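Long-range contact in monovalent Na+/H+ antiporter subunit A (Dietzia sp. DQ12-45-1b, PDB 7D3U), which probably works within a multisubunit membrane complex as part of a pump that exchanges sodium ions for protons: residues Thr311-Ile323 and Val480-Ala494. Residues are numbered along the deposited sequence; the frame is centred on the assembly and turned at random.
Sequences TPAAMVAAIIHTI and VAAAARASIGEGYEA
V316 and V480 meet where the start of helix 312-341 passes the end of helix 477-484, CG1 of V316 lying 3.6 Å from CG1 of V480. The two short helical segments run at 124° to each other, their axes 8.7 Å apart at closest approach. The bare methyl of A484 leaves room for CG2 of V316, 3.6 Å from A484 CB, while A494, where the chain comes back past the helix, covers CG1. With CG1 anti to the backbone N, V316 sends one methyl to V480 and A494 and the other to A484 and the CB of Y492. Deeper along the helix, I319 reaches with CD1 to the CB of A483, and I323 touches CG2 of V480.

M315, its CG anti to the carbonyl carbon (chi1 -63°), sets CG 3.6 Å from CG2 of I488; the unbranched, pliable thioether chain then bends at chi2. L251 and S254 flank this cluster. P312 lies in the first turn, where no preceding turn offers a carbonyl to an N-H, so proline's lack of one costs nothing. It is bordered by CD1 of I488 and by E490, whose CB lies 3.6 Å from CG of P312.

The aromatic contact is a CH-pi interaction. CB of A313 sits over the face of the Y492 ring, 3.8 Å from its centroid and 14° off the normal, a fit that a small methyl allows. The ring's hydroxyl is hydrogen-bonded to K389, so Y492 links this contact to helix 379-391. A leucine in its place would probably leave K389 without this partner and A313 without its flat cover.

No hydrogen bond joins the two segments. Cohesion here therefore rests on the fit of apolar surfaces, in keeping with a buried junction near the N-terminal start of a predicted transmembrane helix, within the region related to the NADH:quinone oxidoreductase/Mrp antiporter family.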
ATOM      1  N   THR B 311     -36.278 -41.419   8.589  1.00 82.35           N
ATOM      2  CA  THR B 311     -36.654 -42.559   9.409  1.00 82.35           C
ATOM      3  C   THR B 311     -35.781 -43.737   9.010  1.00 82.35           C
ATOM      4  O   THR B 311     -35.245 -43.766   7.897  1.00 82.35           O
ATOM      5  CB  THR B 311     -38.139 -42.916   9.249  1.00 82.35           C
ATOM      6  OG1 THR B 311     -38.394 -43.330   7.901  1.00 82.35           O
ATOM      7  CG2 THR B 311     -39.024 -41.730   9.591  1.00 82.35           C
ATOM      8  N   PRO B 312     -35.593 -44.711   9.905  1.00 84.36           N
ATOM      9  CA  PRO B 312     -34.777 -45.884   9.547  1.00 84.36           C
ATOM     10  C   PRO B 312     -35.230 -46.583   8.281  1.00 84.36           C
ATOM     11  O   PRO B 312     -34.391 -47.102   7.536  1.00 84.36           O
ATOM     12  CB  PRO B 312     -34.922 -46.789  10.775  1.00 84.36           C
ATOM     13  CG  PRO B 312     -35.163 -45.849  11.892  1.00 84.36           C
ATOM     14  CD  PRO B 312     -35.991 -44.734  11.323  1.00 84.36           C
ATOM     15  N   ALA B 313     -36.534 -46.610   8.007  1.00 83.93           N
ATOM     16  CA  ALA B 313     -37.024 -47.178   6.759  1.00 83.93           C
ATOM     17  C   ALA B 313     -36.696 -46.313   5.555  1.00 83.93           C
ATOM     18  O   ALA B 313     -36.859 -46.773   4.421  1.00 83.93           O
ATOM     19  CB  ALA B 313     -38.534 -47.399   6.837  1.00 83.93           C
ATOM     20  N   ALA B 314     -36.244 -45.080   5.770  1.00 80.22           N
ATOM     21  CA  ALA B 314     -35.948 -44.168   4.675  1.00 80.22           C
ATOM     22  C   ALA B 314     -34.494 -44.222   4.240  1.00 80.22           C
ATOM     23  O   ALA B 314     -34.209 -44.084   3.045  1.00 80.22           O
ATOM     24  CB  ALA B 314     -36.304 -42.736   5.074  1.00 80.22           C
ATOM     25  N   MET B 315     -33.566 -44.420   5.177  1.00 80.28           N
ATOM     26  CA  MET B 315     -32.155 -44.474   4.811  1.00 80.28           C
ATOM     27  C   MET B 315     -31.833 -45.726   4.009  1.00 80.28           C
ATOM     28  O   MET B 315     -30.965 -45.689   3.130  1.00 80.28           O
ATOM     29  CB  MET B 315     -31.286 -44.400   6.061  1.00 80.28           C
ATOM     30  CG  MET B 315     -31.446 -43.105   6.820  1.00 80.28           C
ATOM     31  SD  MET B 315     -31.433 -41.682   5.723  1.00 80.28           S
ATOM     32  CE  MET B 315     -32.383 -40.518   6.690  1.00 80.28           C
ATOM     33  N   VAL B 316     -32.521 -46.834   4.286  1.00 80.98           N
ATOM     34  CA  VAL B 316     -32.342 -48.039   3.481  1.00 80.98           C
ATOM     35  C   VAL B 316     -32.731 -47.766   2.036  1.00 80.98           C
ATOM     36  O   VAL B 316     -32.008 -48.124   1.097  1.00 80.98           O
ATOM     37  CB  VAL B 316     -33.156 -49.203   4.070  1.00 80.98           C
ATOM     38  CG1 VAL B 316     -32.962 -50.448   3.237  1.00 80.98           C
ATOM     39  CG2 VAL B 316     -32.754 -49.454   5.509  1.00 80.98           C
ATOM     40  N   ALA B 317     -33.886 -47.127   1.838  1.00 79.44           N
ATOM     41  CA  ALA B 317     -34.319 -46.784   0.490  1.00 79.44           C
ATOM     42  C   ALA B 317     -33.345 -45.818  -0.168  1.00 79.44           C
ATOM     43  O   ALA B 317     -33.022 -45.963  -1.350  1.00 79.44           O
ATOM     44  CB  ALA B 317     -35.725 -46.188   0.524  1.00 79.44           C
ATOM     45  N   ALA B 318     -32.854 -44.836   0.589  1.00 76.65           N
ATOM     46  CA  ALA B 318     -31.909 -43.877   0.028  1.00 76.65           C
ATOM     47  C   ALA B 318     -30.632 -44.563  -0.435  1.00 76.65           C
ATOM     48  O   ALA B 318     -30.131 -44.282  -1.528  1.00 76.65           O
ATOM     49  CB  ALA B 318     -31.590 -42.794   1.053  1.00 76.65           C
ATOM     50  N   ILE B 319     -30.098 -45.480   0.369  1.00 77.27           N
ATOM     51  CA  ILE B 319     -28.846 -46.134   0.000  1.00 77.27           C
ATOM     52  C   ILE B 319     -29.055 -47.074  -1.180  1.00 77.27           C
ATOM     53  O   ILE B 319     -28.245 -47.105  -2.119  1.00 77.27           O
ATOM     54  CB  ILE B 319     -28.247 -46.865   1.213  1.00 77.27           C
ATOM     55  CG1 ILE B 319     -27.885 -45.858   2.298  1.00 77.27           C
ATOM     56  CG2 ILE B 319     -27.019 -47.653   0.804  1.00 77.27           C
ATOM     57  CD1 ILE B 319     -27.461 -46.492   3.588  1.00 77.27           C
ATOM     58  N   ILE B 320     -30.138 -47.856  -1.162  1.00 76.96           N
ATOM     59  CA  ILE B 320     -30.353 -48.782  -2.267  1.00 76.96           C
ATOM     60  C   ILE B 320     -30.621 -48.020  -3.557  1.00 76.96           C
ATOM     61  O   ILE B 320     -30.188 -48.446  -4.633  1.00 76.96           O
ATOM     62  CB  ILE B 320     -31.482 -49.780  -1.940  1.00 76.96           C
ATOM     63  CG1 ILE B 320     -31.525 -50.891  -2.987  1.00 76.96           C
ATOM     64  CG2 ILE B 320     -32.824 -49.091  -1.874  1.00 76.96           C
ATOM     65  CD1 ILE B 320     -30.179 -51.507  -3.275  1.00 76.96           C
ATOM     66  N   HIS B 321     -31.277 -46.860  -3.480  1.00 76.31           N
ATOM     67  CA  HIS B 321     -31.494 -46.081  -4.689  1.00 76.31           C
ATOM     68  C   HIS B 321     -30.233 -45.369  -5.140  1.00 76.31           C
ATOM     69  O   HIS B 321     -30.041 -45.180  -6.341  1.00 76.31           O
ATOM     70  CB  HIS B 321     -32.614 -45.066  -4.489  1.00 76.31           C
ATOM     71  CG  HIS B 321     -33.091 -44.444  -5.763  1.00 76.31           C
ATOM     72  ND1 HIS B 321     -32.348 -43.519  -6.463  1.00 76.31           N
ATOM     73  CD2 HIS B 321     -34.229 -44.625  -6.473  1.00 76.31           C
ATOM     74  CE1 HIS B 321     -33.010 -43.152  -7.544  1.00 76.31           C
ATOM     75  NE2 HIS B 321     -34.156 -43.808  -7.574  1.00 76.31           N
ATOM     76  N   THR B 322     -29.364 -44.969  -4.210  1.00 73.91           N
ATOM     77  CA  THR B 322     -28.068 -44.436  -4.609  1.00 73.91           C
ATOM     78  C   THR B 322     -27.273 -45.479  -5.379  1.00 73.91           C
ATOM     79  O   THR B 322     -26.676 -45.175  -6.418  1.00 73.91           O
ATOM     80  CB  THR B 322     -27.294 -43.964  -3.380  1.00 73.91           C
ATOM     81  OG1 THR B 322     -27.754 -42.662  -2.999  1.00 73.91           O
ATOM     82  CG2 THR B 322     -25.808 -43.898  -3.673  1.00 73.91           C
ATOM     83  N   ILE B 323     -27.285 -46.726  -4.905  1.00 75.90           N
ATOM     84  CA  ILE B 323     -26.588 -47.796  -5.617  1.00 75.90           C
ATOM     85  C   ILE B 323     -27.218 -48.023  -6.987  1.00 75.90           C
ATOM     86  O   ILE B 323     -26.524 -48.080  -8.013  1.00 75.90           O
ATOM     87  CB  ILE B 323     -26.583 -49.086  -4.780  1.00 75.90           C
ATOM     88  CG1 ILE B 323     -25.659 -48.934  -3.574  1.00 75.90           C
ATOM     89  CG2 ILE B 323     -26.151 -50.266  -5.628  1.00 75.90           C
ATOM     90  CD1 ILE B 323     -25.779 -50.056  -2.576  1.00 75.90           C
ATOM     91  N   VAL B 480     -26.455 -52.848   3.079  1.00 87.03           N
ATOM     92  CA  VAL B 480     -27.294 -51.653   3.043  1.00 87.03           C
ATOM     93  C   VAL B 480     -27.866 -51.353   4.425  1.00 87.03           C
ATOM     94  O   VAL B 480     -27.853 -50.205   4.879  1.00 87.03           O
ATOM     95  CB  VAL B 480     -28.402 -51.810   1.988  1.00 87.03           C
ATOM     96  CG1 VAL B 480     -29.506 -50.806   2.231  1.00 87.03           C
ATOM     97  CG2 VAL B 480     -27.826 -51.633   0.596  1.00 87.03           C
ATOM     98  N   ALA B 481     -28.378 -52.375   5.113  1.00 86.00           N
ATOM     99  CA  ALA B 481     -28.911 -52.175   6.454  1.00 86.00           C
ATOM    100  C   ALA B 481     -27.819 -51.754   7.426  1.00 86.00           C
ATOM    101  O   ALA B 481     -28.058 -50.928   8.314  1.00 86.00           O
ATOM    102  CB  ALA B 481     -29.602 -53.447   6.939  1.00 86.00           C
ATOM    103  N   ALA B 482     -26.610 -52.309   7.283  1.00 84.26           N
ATOM    104  CA  ALA B 482     -25.522 -51.878   8.150  1.00 84.26           C
ATOM    105  C   ALA B 482     -25.093 -50.453   7.833  1.00 84.26           C
ATOM    106  O   ALA B 482     -24.634 -49.732   8.726  1.00 84.26           O
ATOM    107  CB  ALA B 482     -24.337 -52.833   8.023  1.00 84.26           C
ATOM    108  N   ALA B 483     -25.246 -50.026   6.581  1.00 82.74           N
ATOM    109  CA  ALA B 483     -24.954 -48.654   6.200  1.00 82.74           C
ATOM    110  C   ALA B 483     -26.087 -47.696   6.527  1.00 82.74           C
ATOM    111  O   ALA B 483     -25.887 -46.479   6.457  1.00 82.74           O
ATOM    112  CB  ALA B 483     -24.642 -48.587   4.705  1.00 82.74           C
ATOM    113  N   ALA B 484     -27.265 -48.209   6.874  1.00 83.58           N
ATOM    114  CA  ALA B 484     -28.385 -47.363   7.260  1.00 83.58           C
ATOM    115  C   ALA B 484     -28.456 -47.164   8.768  1.00 83.58           C
ATOM    116  O   ALA B 484     -28.781 -46.067   9.231  1.00 83.58           O
ATOM    117  CB  ALA B 484     -29.698 -47.955   6.750  1.00 83.58           C
ATOM    118  N   ARG B 485     -28.161 -48.205   9.546  1.00 85.69           N
ATOM    119  CA  ARG B 485     -28.062 -48.038  10.990  1.00 85.69           C
ATOM    120  C   ARG B 485     -26.793 -47.313  11.404  1.00 85.69           C
ATOM    121  O   ARG B 485     -26.599 -47.071  12.600  1.00 85.69           O
ATOM    122  CB  ARG B 485     -28.136 -49.396  11.688  1.00 85.69           C
ATOM    123  CG  ARG B 485     -26.835 -50.172  11.680  1.00 85.69           C
ATOM    124  CD  ARG B 485     -26.840 -51.254  12.744  1.00 85.69           C
ATOM    125  NE  ARG B 485     -26.802 -50.692  14.091  1.00 85.69           N
ATOM    126  CZ  ARG B 485     -27.859 -50.599  14.892  1.00 85.69           C
ATOM    127  NH1 ARG B 485     -29.042 -51.033  14.483  1.00 85.69           N
ATOM    128  NH2 ARG B 485     -27.731 -50.072  16.101  1.00 85.69           N
ATOM    129  N   ALA B 486     -25.928 -46.966  10.450  1.00 82.08           N
ATOM    130  CA  ALA B 486     -24.776 -46.119  10.712  1.00 82.08           C
ATOM    131  C   ALA B 486     -24.934 -44.715  10.156  1.00 82.08           C
ATOM    132  O   ALA B 486     -24.168 -43.827  10.542  1.00 82.08           O
ATOM    133  CB  ALA B 486     -23.502 -46.747  10.126  1.00 82.08           C
ATOM    134  N   SER B 487     -25.901 -44.495   9.265  1.00 79.44           N
ATOM    135  CA  SER B 487     -26.195 -43.144   8.804  1.00 79.44           C
ATOM    136  C   SER B 487     -27.065 -42.402   9.808  1.00 79.44           C
ATOM    137  O   SER B 487     -26.858 -41.208  10.049  1.00 79.44           O
ATOM    138  CB  SER B 487     -26.878 -43.192   7.440  1.00 79.44           C
ATOM    139  OG  SER B 487     -28.277 -43.028   7.574  1.00 79.44           O
ATOM    140  N   ILE B 488     -28.047 -43.087  10.391  1.00 81.53           N
ATOM    141  CA  ILE B 488     -28.812 -42.549  11.510  1.00 81.53           C
ATOM    142  C   ILE B 488     -28.720 -43.529  12.671  1.00 81.53           C
ATOM    143  O   ILE B 488     -28.062 -44.570  12.567  1.00 81.53           O
ATOM    144  CB  ILE B 488     -30.276 -42.272  11.129  1.00 81.53           C
ATOM    145  CG1 ILE B 488     -31.050 -43.574  10.958  1.00 81.53           C
ATOM    146  CG2 ILE B 488     -30.353 -41.456   9.857  1.00 81.53           C
ATOM    147  CD1 ILE B 488     -32.459 -43.353  10.488  1.00 81.53           C
ATOM    148  N   GLY B 489     -29.376 -43.206  13.781  1.00 86.96           N
ATOM    149  CA  GLY B 489     -29.259 -44.007  14.982  1.00 86.96           C
ATOM    150  C   GLY B 489     -29.811 -45.413  14.870  1.00 86.96           C
ATOM    151  O   GLY B 489     -29.053 -46.386  14.909  1.00 86.96           O
ATOM    152  N   GLU B 490     -31.128 -45.534  14.730  1.00 91.61           N
ATOM    153  CA  GLU B 490     -31.774 -46.836  14.740  1.00 91.61           C
ATOM    154  C   GLU B 490     -31.451 -47.612  13.464  1.00 91.61           C
ATOM    155  O   GLU B 490     -30.836 -47.102  12.525  1.00 91.61           O
ATOM    156  CB  GLU B 490     -33.285 -46.681  14.896  1.00 91.61           C
ATOM    157  CG  GLU B 490     -33.703 -45.474  15.718  1.00 91.61           C
ATOM    158  CD  GLU B 490     -35.148 -45.077  15.480  1.00 91.61           C
ATOM    159  OE1 GLU B 490     -36.008 -45.979  15.394  1.00 91.61           O
ATOM    160  OE2 GLU B 490     -35.423 -43.864  15.377  1.00 91.61           O
ATOM    161  N   GLY B 491     -31.882 -48.876  13.445  1.00 92.48           N
ATOM    162  CA  GLY B 491     -31.698 -49.743  12.305  1.00 92.48           C
ATOM    163  C   GLY B 491     -33.027 -50.316  11.835  1.00 92.48           C
ATOM    164  O   GLY B 491     -34.033 -50.294  12.553  1.00 92.48           O
ATOM    165  N   TYR B 492     -33.016 -50.838  10.611  1.00 91.90           N
ATOM    166  CA  TYR B 492     -34.227 -51.353   9.987  1.00 91.90           C
ATOM    167  C   TYR B 492     -33.921 -52.667   9.287  1.00 91.90           C
ATOM    168  O   TYR B 492     -32.978 -52.748   8.497  1.00 91.90           O
ATOM    169  CB  TYR B 492     -34.801 -50.345   8.988  1.00 91.90           C
ATOM    170  CG  TYR B 492     -36.250 -50.585   8.644  1.00 91.90           C
ATOM    171  CD1 TYR B 492     -37.263 -50.155   9.488  1.00 91.90           C
ATOM    172  CD2 TYR B 492     -36.606 -51.238   7.474  1.00 91.90           C
ATOM    173  CE1 TYR B 492     -38.591 -50.370   9.177  1.00 91.90           C
ATOM    174  CE2 TYR B 492     -37.932 -51.459   7.155  1.00 91.90           C
ATOM    175  CZ  TYR B 492     -38.918 -51.022   8.010  1.00 91.90           C
ATOM    176  OH  TYR B 492     -40.241 -51.238   7.698  1.00 91.90           O
ATOM    177  N   GLU B 493     -34.721 -53.691   9.582  1.00 97.35           N
ATOM    178  CA  GLU B 493     -34.589 -54.979   8.914  1.00 97.35           C
ATOM    179  C   GLU B 493     -34.979 -54.835   7.449  1.00 97.35           C
ATOM    180  O   GLU B 493     -36.161 -54.678   7.126  1.00 97.35           O
ATOM    181  CB  GLU B 493     -35.454 -56.032   9.611  1.00 97.35           C
ATOM    182  CG  GLU B 493     -35.338 -57.437   9.038  1.00 97.35           C
ATOM    183  CD  GLU B 493     -36.172 -58.454   9.788  1.00 97.35           C
ATOM    184  OE1 GLU B 493     -36.877 -58.061  10.738  1.00 97.35           O
ATOM    185  OE2 GLU B 493     -36.123 -59.647   9.424  1.00 97.35           O
ATOM    186  N   ALA B 494     -33.995 -54.889   6.558  1.00 95.37           N
ATOM    187  CA  ALA B 494     -34.202 -54.613   5.145  1.00 95.37           C
ATOM    188  C   ALA B 494     -34.288 -55.902   4.339  1.00 95.37           C
ATOM    189  O   ALA B 494     -33.630 -56.897   4.650  1.00 95.37           O
ATOM    190  CB  ALA B 494     -33.074 -53.741   4.597  1.00 95.37           C
TER